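Local coordinates for nisin biosynthesis protein NisC (Lactococcus lactis subsp. lactis, PDB 2G0D) that is the zinc-dependent lantibiotic cyclase of nisin biosynthesis, an alpha-toroid enzyme that closes the thioether rings of the peptide, at residues Tyr223-Glu226 and Ala227-Ser230; Leu295-Asp298 and Tyr299-Asp302; Ile333-Leu336 and Phe337-Leu341. One frame throughout, in Å; residues are numbered along the deposited sequence.

Contact 1. Residues Tyr223-Glu226 and Ala227-Ser230; sequences YSNE and ASLS
Asn225 caps the helix that starts at Glu226: its OD1 accepts from Ser228 N at 3.0 Å, with the donor nearly in line with the side-chain C=O (165°). The first torsion (chi1 46°) sets CG between the backbone N and the carbonyl carbon, turning the amide back over the first turn. ND2 at the other end is held by Asn164 of helix 156-168, which fixes the rotation of the amide. The backbone O of Asn225 accepts from Leu229 N, an i to i+4 bond of the new helix. Ser228 OG lies 3.4 Å from Ser224 CB and donates to a water at 2.9 Å; the same water donates to Tyr223 O, bridging the incoming loop and the first turn. Four residues after Glu226, Ser230 OG stands beside its own N (chi1 -58°) and donates to Glu226 O at 2.7 Å. Ser230 N reaches the same oxygen at 3.0 Å from the opposite face of the carbonyl plane, so two donors of one residue grip a single acceptor. The bond from Ser228 N to Asn225 OD1 is the classic N-cap of an alpha-helix, here opening helix 226-242.

Contact 2. Residues Leu295-Asp298 and Tyr299-Asp302; sequences LDND and YFVD
Phe300 N donates to Asn297 OD1 at 3.0 Å, the capping bond that opens helix 298-314. The donor sits well above the plane of the side-chain carbonyl, 47° out of it, and so misses the lone pairs. Behind the cap, Asp302 N donates to Asp298 O at 2.9 Å, while the bond from Val301 N to Asn297 O is long and weak at 3.3 Å. The carboxylates of Asp298 and Asp302 keep apart, their OD1 atoms 6.0 Å from each other.

With CG of Asn297 anti to the backbone N (chi1 -172°), the amide swings over the Phe300 ring and stacks on one face, the two planes only 12° apart. CG lies over the face, CB just beyond the rim near CD2, and ND2 is 3.6 Å from CE2, displaced toward the rim. One flat amide thus serves both as helix cap and as lid on an aromatic face. OD1 also lies 3.2 Å from Tyr299 CB, at the edge of the tyrosine ring, whose hydroxyl is hydrogen-bonded to Glu240. At the rim of the phenylalanine, Leu295 CD1 meets CE2 at 4.1 Å near the ring plane. Leu295 and Phe300 both pack on Ile236, so the turn between helices 281-294 and 298-314 rests against helix 226-242, earlier in the chain, with Leu295 also touching Leu232 and Gln233.

Contact 3. Residues Ile333-Leu336 and Phe337-Leu341; sequences ICSL and FKRLL
Arg339 curls back along its own helix toward Ser335 and Leu336. Its CB lies 3.4 Å from Ser335 O, the oxygen that accepts a hydrogen bond from the backbone N of Arg339. With CG anti to the backbone N, the chain first runs out and then bends at chi2 and again at chi3 (50°), which brings the guanidinium back toward the preceding turn. NE is taken by a salt bridge to Asp403. CZ comes within 3.6 Å of Ser335 O, which lies over one face of the guanidinium. NH1 donates to Ser335 OG at 3.3 Å, the hydroxyl tilted 17° out of the guanidinium plane; Arg396 brings a second positive charge close to NH1. NH2, which also has a hydrogen-bond partner outside the two segments, lies 3.3 Å from Leu336 CA and 3.6 Å from Leu336 CB, the two side chains crossing at about a right angle.

Two other pairs four residues apart meet through apolar side chains. Leu336 CD2 meets Leu340 CD1 at 4.1 Å. Ile333 and Phe337 run side by side, with CG2 of the isoleucine 3.8 Å from CE1 of the phenylalanine, whose ring packs between helices 281-294 and 298-314. Helix 327-341 begins just after the zinc ligands Cys324 and His325, and the Ile333 side chain is about 11 Å from the zinc ion. These are i to i+4 side-chain pairs along an alpha-helix packed among the helices of the alpha-toroid.

Contacts 1 and 2 are surface helix starts, each led by an asparagine N-cap, whereas contact 3 is partly buried and lies within the last turns of helix 327-341. The two caps use their amides differently: Asn225 hands its nitrogen to another helix, while Asn297 lays its amide on an aromatic ring. Contact 3 replaces capping with intrahelical apolar pairs and an arginine salt-bridged to a distant aspartate. Helix 226-242, opened by contact 1, also supports contact 2, and helix 298-314, opened by contact 2, packs on Phe337 of contact 3. Leu229 CD2 meets Leu295 CD2 at 4.1 Å, and Val301 CG1 meets Leu341 CD1 at 3.9 Å. Contacts 1 and 3 stay about 16 Å apart between nearest atoms.

Contact 1. Residues Tyr223-Glu226 and Ala227-Ser230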
ATOM      1  N   TYR A 223      10.691  15.668   5.324  1.00 32.93           N
ATOM      2  CA  TYR A 223      11.538  15.378   4.165  1.00 32.86           C
ATOM      3  C   TYR A 223      10.889  15.856   2.865  1.00 32.68           C
ATOM      4  O   TYR A 223      10.056  15.147   2.262  1.00 32.12           O
ATOM      5  CB  TYR A 223      11.834  13.860   4.092  1.00 32.44           C
ATOM      6  CG  TYR A 223      12.465  13.284   5.350  1.00 32.77           C
ATOM      7  CD1 TYR A 223      13.867  13.227   5.506  1.00 31.98           C
ATOM      8  CD2 TYR A 223      11.669  12.810   6.388  1.00 32.06           C
ATOM      9  CE1 TYR A 223      14.436  12.692   6.676  1.00 31.25           C
ATOM     10  CE2 TYR A 223      12.227  12.274   7.547  1.00 30.10           C
ATOM     11  CZ  TYR A 223      13.598  12.216   7.689  1.00 31.36           C
ATOM     12  OH  TYR A 223      14.105  11.698   8.866  1.00 32.12           O
ATOM     13  N   SER A 224      11.261  17.066   2.453  1.00 32.58           N
ATOM     14  CA  SER A 224      10.850  17.626   1.172  1.00 32.85           C
ATOM     15  C   SER A 224      11.760  18.739   0.757  1.00 33.34           C
ATOM     16  O   SER A 224      12.475  19.295   1.585  1.00 33.58           O
ATOM     17  CB  SER A 224       9.420  18.154   1.241  1.00 33.24           C
ATOM     18  OG  SER A 224       9.317  19.225   2.155  1.00 33.17           O
ATOM     19  N   ASN A 225      11.733  19.050  -0.535  1.00 33.82           N
ATOM     20  CA  ASN A 225      12.356  20.242  -1.089  1.00 34.16           C
ATOM     21  C   ASN A 225      11.425  20.812  -2.167  1.00 34.85           C
ATOM     22  O   ASN A 225      10.387  20.215  -2.469  1.00 34.35           O
ATOM     23  CB  ASN A 225      13.770  19.928  -1.632  1.00 33.82           C
ATOM     24  CG  ASN A 225      13.805  18.667  -2.482  1.00 33.54           C
ATOM     25  OD1 ASN A 225      12.941  18.463  -3.329  1.00 31.74           O
ATOM     26  ND2 ASN A 225      14.810  17.811  -2.250  1.00 32.97           N
ATOM     27  N   GLU A 226      11.785  21.961  -2.741  1.00 35.69           N
ATOM     28  CA  GLU A 226      10.964  22.591  -3.780  1.00 37.04           C
ATOM     29  C   GLU A 226      10.597  21.624  -4.918  1.00 36.67           C
ATOM     30  O   GLU A 226       9.506  21.718  -5.483  1.00 37.12           O
ATOM     31  CB  GLU A 226      11.631  23.861  -4.342  1.00 37.18           C
ATOM     32  CG  GLU A 226      11.323  25.157  -3.555  1.00 38.51           C
ATOM     33  CD  GLU A 226      11.996  26.404  -4.150  1.00 39.82           C
ATOM     34  OE1 GLU A 226      13.212  26.349  -4.471  1.00 43.03           O
ATOM     35  OE2 GLU A 226      11.314  27.452  -4.281  1.00 43.48           O
ATOM     36  N   ALA A 227      11.504  20.702  -5.234  1.00 36.19           N
ATOM     37  CA  ALA A 227      11.318  19.747  -6.333  1.00 36.28           C
ATOM     38  C   ALA A 227      10.307  18.614  -6.032  1.00 36.44           C
ATOM     39  O   ALA A 227       9.542  18.205  -6.906  1.00 36.68           O
ATOM     40  CB  ALA A 227      12.664  19.162  -6.747  1.00 36.07           C
ATOM     41  N   SER A 228      10.330  18.096  -4.806  1.00 36.15           N
ATOM     42  CA  SER A 228       9.377  17.065  -4.386  1.00 35.93           C
ATOM     43  C   SER A 228       7.979  17.649  -4.240  1.00 35.54           C
ATOM     44  O   SER A 228       6.987  17.000  -4.601  1.00 35.64           O
ATOM     45  CB  SER A 228       9.824  16.420  -3.081  1.00 35.71           C
ATOM     46  OG  SER A 228       9.578  17.270  -1.987  1.00 35.04           O
ATOM     47  N   LEU A 229       7.908  18.879  -3.736  1.00 35.59           N
ATOM     48  CA  LEU A 229       6.625  19.601  -3.641  1.00 35.72           C
ATOM     49  C   LEU A 229       6.079  19.925  -5.026  1.00 36.04           C
ATOM     50  O   LEU A 229       4.868  19.845  -5.254  1.00 35.67           O
ATOM     51  CB  LEU A 229       6.739  20.863  -2.773  1.00 35.37           C
ATOM     52  CG  LEU A 229       6.883  20.656  -1.251  1.00 36.61           C
ATOM     53  CD1 LEU A 229       7.209  21.964  -0.519  1.00 36.92           C
ATOM     54  CD2 LEU A 229       5.666  20.010  -0.609  1.00 37.53           C
ATOM     55  N   SER A 230       6.971  20.266  -5.958  1.00 35.67           N
ATOM     56  CA  SER A 230       6.564  20.447  -7.344  1.00 36.08           C
ATOM     57  C   SER A 230       6.142  19.134  -8.000  1.00 35.54           C
ATOM     58  O   SER A 230       5.278  19.130  -8.874  1.00 35.80           O
ATOM     59  CB  SER A 230       7.655  21.149  -8.173  1.00 35.92           C
ATOM     60  OG  SER A 230       7.980  22.416  -7.608  1.00 37.87           O
TER
HETATM   61  O   HOH W   1       8.480  15.253  -0.240  1.00 25.62           O

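Contact 2. Residues Leu295-Asp298 and Tyr299-Asp302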
ATOM      1  N   LEU A 295      -0.299  20.183   1.522  1.00 33.73           N
ATOM      2  CA  LEU A 295      -0.252  21.486   0.821  1.00 34.13           C
ATOM      3  C   LEU A 295      -1.193  22.540   1.452  1.00 34.58           C
ATOM      4  O   LEU A 295      -1.260  23.686   0.991  1.00 35.73           O
ATOM      5  CB  LEU A 295      -0.582  21.290  -0.686  1.00 33.29           C
ATOM      6  CG  LEU A 295       0.379  20.375  -1.482  1.00 32.37           C
ATOM      7  CD1 LEU A 295      -0.128  20.029  -2.875  1.00 29.69           C
ATOM      8  CD2 LEU A 295       1.788  21.012  -1.609  1.00 33.18           C
ATOM      9  N   ASP A 296      -1.881  22.160   2.527  1.00 34.84           N
ATOM     10  CA  ASP A 296      -2.871  23.022   3.179  1.00 35.43           C
ATOM     11  C   ASP A 296      -3.892  23.582   2.158  1.00 34.65           C
ATOM     12  O   ASP A 296      -4.128  24.784   2.058  1.00 33.47           O
ATOM     13  CB  ASP A 296      -2.197  24.131   4.013  1.00 36.31           C
ATOM     14  CG  ASP A 296      -3.169  24.831   4.965  1.00 39.12           C
ATOM     15  OD1 ASP A 296      -4.198  24.212   5.335  1.00 42.28           O
ATOM     16  OD2 ASP A 296      -2.900  25.999   5.350  1.00 42.77           O
ATOM     17  N   ASN A 297      -4.478  22.669   1.388  1.00 33.95           N
ATOM     18  CA  ASN A 297      -5.465  23.017   0.378  1.00 33.36           C
ATOM     19  C   ASN A 297      -6.809  22.404   0.787  1.00 33.36           C
ATOM     20  O   ASN A 297      -6.951  21.189   0.815  1.00 33.25           O
ATOM     21  CB  ASN A 297      -4.989  22.530  -0.991  1.00 32.32           C
ATOM     22  CG  ASN A 297      -5.861  23.009  -2.115  1.00 32.62           C
ATOM     23  OD1 ASN A 297      -7.083  22.890  -2.067  1.00 32.08           O
ATOM     24  ND2 ASN A 297      -5.241  23.587  -3.135  1.00 33.72           N
ATOM     25  N   ASP A 298      -7.778  23.245   1.136  1.00 33.59           N
ATOM     26  CA  ASP A 298      -9.069  22.769   1.651  1.00 33.84           C
ATOM     27  C   ASP A 298      -9.865  22.106   0.550  1.00 33.33           C
ATOM     28  O   ASP A 298     -10.625  21.181   0.812  1.00 32.91           O
ATOM     29  CB  ASP A 298      -9.912  23.909   2.256  1.00 34.02           C
ATOM     30  CG  ASP A 298      -9.466  24.312   3.667  1.00 36.26           C
ATOM     31  OD1 ASP A 298      -8.766  23.524   4.334  1.00 35.29           O
ATOM     32  OD2 ASP A 298      -9.824  25.446   4.105  1.00 38.65           O
ATOM     33  N   TYR A 299      -9.703  22.616  -0.670  1.00 32.99           N
ATOM     34  CA  TYR A 299     -10.373  22.083  -1.851  1.00 33.14           C
ATOM     35  C   TYR A 299      -9.989  20.610  -2.107  1.00 33.02           C
ATOM     36  O   TYR A 299     -10.875  19.766  -2.313  1.00 33.62           O
ATOM     37  CB  TYR A 299     -10.087  22.957  -3.090  1.00 33.02           C
ATOM     38  CG  TYR A 299     -10.456  22.294  -4.413  1.00 33.56           C
ATOM     39  CD1 TYR A 299     -11.796  22.132  -4.789  1.00 33.21           C
ATOM     40  CD2 TYR A 299      -9.464  21.803  -5.274  1.00 33.32           C
ATOM     41  CE1 TYR A 299     -12.145  21.505  -6.002  1.00 33.29           C
ATOM     42  CE2 TYR A 299      -9.796  21.178  -6.474  1.00 32.50           C
ATOM     43  CZ  TYR A 299     -11.138  21.034  -6.832  1.00 33.55           C
ATOM     44  OH  TYR A 299     -11.466  20.415  -8.018  1.00 34.60           O
ATOM     45  N   PHE A 300      -8.691  20.307  -2.093  1.00 32.26           N
ATOM     46  CA  PHE A 300      -8.217  18.911  -2.246  1.00 32.15           C
ATOM     47  C   PHE A 300      -8.770  18.003  -1.151  1.00 31.87           C
ATOM     48  O   PHE A 300      -9.180  16.886  -1.429  1.00 31.68           O
ATOM     49  CB  PHE A 300      -6.683  18.809  -2.212  1.00 32.38           C
ATOM     50  CG  PHE A 300      -5.970  19.490  -3.369  1.00 31.97           C
ATOM     51  CD1 PHE A 300      -6.616  19.753  -4.569  1.00 34.00           C
ATOM     52  CD2 PHE A 300      -4.624  19.802  -3.260  1.00 32.64           C
ATOM     53  CE1 PHE A 300      -5.945  20.366  -5.640  1.00 34.00           C
ATOM     54  CE2 PHE A 300      -3.933  20.416  -4.317  1.00 34.07           C
ATOM     55  CZ  PHE A 300      -4.600  20.692  -5.514  1.00 34.44           C
ATOM     56  N   VAL A 301      -8.758  18.461   0.100  1.00 31.64           N
ATOM     57  CA  VAL A 301      -9.279  17.634   1.178  1.00 32.02           C
ATOM     58  C   VAL A 301     -10.776  17.380   0.962  1.00 32.50           C
ATOM     59  O   VAL A 301     -11.212  16.231   0.980  1.00 32.40           O
ATOM     60  CB  VAL A 301      -9.010  18.234   2.578  1.00 32.17           C
ATOM     61  CG1 VAL A 301      -9.698  17.398   3.646  1.00 32.37           C
ATOM     62  CG2 VAL A 301      -7.507  18.282   2.868  1.00 31.77           C
ATOM     63  N   ASP A 302     -11.541  18.447   0.720  1.00 32.55           N
ATOM     64  CA  ASP A 302     -12.982  18.323   0.441  1.00 33.21           C
ATOM     65  C   ASP A 302     -13.262  17.417  -0.791  1.00 32.01           C
ATOM     66  O   ASP A 302     -14.210  16.632  -0.780  1.00 30.87           O
ATOM     67  CB  ASP A 302     -13.662  19.720   0.314  1.00 33.12           C
ATOM     68  CG  ASP A 302     -13.652  20.524   1.643  1.00 36.87           C
ATOM     69  OD1 ASP A 302     -13.310  19.935   2.703  1.00 40.38           O
ATOM     70  OD2 ASP A 302     -13.979  21.752   1.636  1.00 40.68           O
TER

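Contact 3. Residues Ile333-Leu336 and Phe337-Leu341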
ATOM      1  N   ILE A 333      -9.877   2.377   4.107  1.00 26.85           N
ATOM      2  CA  ILE A 333      -9.678   3.748   3.658  1.00 27.10           C
ATOM      3  C   ILE A 333     -10.681   4.722   4.304  1.00 28.16           C
ATOM      4  O   ILE A 333     -10.278   5.798   4.759  1.00 28.82           O
ATOM      5  CB  ILE A 333      -9.740   3.843   2.126  1.00 26.60           C
ATOM      6  CG1 ILE A 333      -8.590   3.045   1.501  1.00 25.35           C
ATOM      7  CG2 ILE A 333      -9.657   5.309   1.695  1.00 28.26           C
ATOM      8  CD1 ILE A 333      -8.854   2.599   0.054  1.00 28.83           C
ATOM      9  N   CYS A 334     -11.973   4.352   4.349  1.00 28.13           N
ATOM     10  CA  CYS A 334     -12.975   5.165   5.051  1.00 28.61           C
ATOM     11  C   CYS A 334     -12.611   5.348   6.520  1.00 28.78           C
ATOM     12  O   CYS A 334     -12.827   6.409   7.098  1.00 30.19           O
ATOM     13  CB  CYS A 334     -14.358   4.521   4.992  1.00 28.57           C
ATOM     14  SG  CYS A 334     -15.056   4.371   3.335  1.00 28.28           S
ATOM     15  N   SER A 335     -12.090   4.298   7.132  1.00 27.51           N
ATOM     16  CA  SER A 335     -11.771   4.355   8.536  1.00 27.07           C
ATOM     17  C   SER A 335     -10.590   5.334   8.754  1.00 26.27           C
ATOM     18  O   SER A 335     -10.538   6.065   9.763  1.00 24.53           O
ATOM     19  CB  SER A 335     -11.450   2.951   9.033  1.00 26.39           C
ATOM     20  OG  SER A 335     -11.179   2.974  10.408  1.00 31.56           O
ATOM     21  N   LEU A 336      -9.662   5.342   7.801  1.00 25.79           N
ATOM     22  CA  LEU A 336      -8.577   6.312   7.826  1.00 27.51           C
ATOM     23  C   LEU A 336      -9.057   7.759   7.637  1.00 27.50           C
ATOM     24  O   LEU A 336      -8.662   8.632   8.411  1.00 28.53           O
ATOM     25  CB  LEU A 336      -7.437   5.967   6.845  1.00 27.04           C
ATOM     26  CG  LEU A 336      -6.493   7.164   6.931  1.00 29.75           C
ATOM     27  CD1 LEU A 336      -5.368   6.984   7.959  1.00 25.87           C
ATOM     28  CD2 LEU A 336      -5.982   7.604   5.591  1.00 32.42           C
ATOM     29  N   PHE A 337      -9.902   8.014   6.636  1.00 27.52           N
ATOM     30  CA  PHE A 337     -10.580   9.324   6.521  1.00 28.31           C
ATOM     31  C   PHE A 337     -11.225   9.809   7.823  1.00 28.96           C
ATOM     32  O   PHE A 337     -11.041  10.962   8.226  1.00 28.66           O
ATOM     33  CB  PHE A 337     -11.643   9.297   5.439  1.00 28.10           C
ATOM     34  CG  PHE A 337     -11.140   9.631   4.081  1.00 29.94           C
ATOM     35  CD1 PHE A 337     -10.310   8.745   3.380  1.00 30.20           C
ATOM     36  CD2 PHE A 337     -11.511  10.840   3.475  1.00 29.81           C
ATOM     37  CE1 PHE A 337      -9.852   9.071   2.100  1.00 30.35           C
ATOM     38  CE2 PHE A 337     -11.067  11.165   2.206  1.00 30.40           C
ATOM     39  CZ  PHE A 337     -10.246  10.282   1.507  1.00 30.05           C
ATOM     40  N   LYS A 338     -11.987   8.927   8.478  1.00 30.35           N
ATOM     41  CA  LYS A 338     -12.688   9.273   9.718  1.00 31.34           C
ATOM     42  C   LYS A 338     -11.703   9.629  10.840  1.00 31.73           C
ATOM     43  O   LYS A 338     -11.884  10.615  11.535  1.00 31.29           O
ATOM     44  CB  LYS A 338     -13.592   8.116  10.153  1.00 31.39           C
ATOM     45  CG  LYS A 338     -14.460   8.443  11.350  1.00 33.02           C
ATOM     46  CD  LYS A 338     -15.221   7.239  11.848  1.00 34.43           C
ATOM     47  CE  LYS A 338     -16.063   7.616  13.059  1.00 39.29           C
ATOM     48  NZ  LYS A 338     -17.213   8.486  12.672  1.00 42.20           N
ATOM     49  N   ARG A 339     -10.664   8.804  10.994  1.00 32.52           N
ATOM     50  CA  ARG A 339      -9.570   9.037  11.929  1.00 33.12           C
ATOM     51  C   ARG A 339      -8.889  10.409  11.727  1.00 33.20           C
ATOM     52  O   ARG A 339      -8.588  11.084  12.703  1.00 33.12           O
ATOM     53  CB  ARG A 339      -8.518   7.919  11.786  1.00 32.97           C
ATOM     54  CG  ARG A 339      -7.468   7.865  12.918  1.00 35.55           C
ATOM     55  CD  ARG A 339      -7.060   6.402  13.241  1.00 35.70           C
ATOM     56  NE  ARG A 339      -6.742   5.795  11.991  1.00 36.91           N
ATOM     57  CZ  ARG A 339      -7.481   4.899  11.345  1.00 34.43           C
ATOM     58  NH1 ARG A 339      -8.592   4.376  11.857  1.00 35.15           N
ATOM     59  NH2 ARG A 339      -7.065   4.528  10.163  1.00 29.59           N
ATOM     60  N   LEU A 340      -8.617  10.807  10.478  1.00 32.68           N
ATOM     61  CA  LEU A 340      -7.873  12.066  10.254  1.00 32.57           C
ATOM     62  C   LEU A 340      -8.774  13.321  10.251  1.00 33.56           C
ATOM     63  O   LEU A 340      -8.365  14.377  10.722  1.00 33.63           O
ATOM     64  CB  LEU A 340      -7.020  12.008   8.982  1.00 32.10           C
ATOM     65  CG  LEU A 340      -5.894  10.949   8.909  1.00 30.24           C
ATOM     66  CD1 LEU A 340      -5.140  11.040   7.595  1.00 28.87           C
ATOM     67  CD2 LEU A 340      -4.934  11.028  10.095  1.00 29.56           C
ATOM     68  N   LEU A 341     -10.004  13.169   9.759  1.00 34.11           N
ATOM     69  CA  LEU A 341     -10.923  14.287   9.506  1.00 34.52           C
ATOM     70  C   LEU A 341     -12.089  14.362  10.493  1.00 34.94           C
ATOM     71  O   LEU A 341     -12.781  15.384  10.584  1.00 35.38           O
ATOM     72  CB  LEU A 341     -11.450  14.205   8.062  1.00 34.08           C
ATOM     73  CG  LEU A 341     -10.386  14.192   6.939  1.00 33.47           C
ATOM     74  CD1 LEU A 341     -11.033  14.330   5.556  1.00 32.32           C
ATOM     75  CD2 LEU A 341      -9.388  15.307   7.121  1.00 31.58           C
TER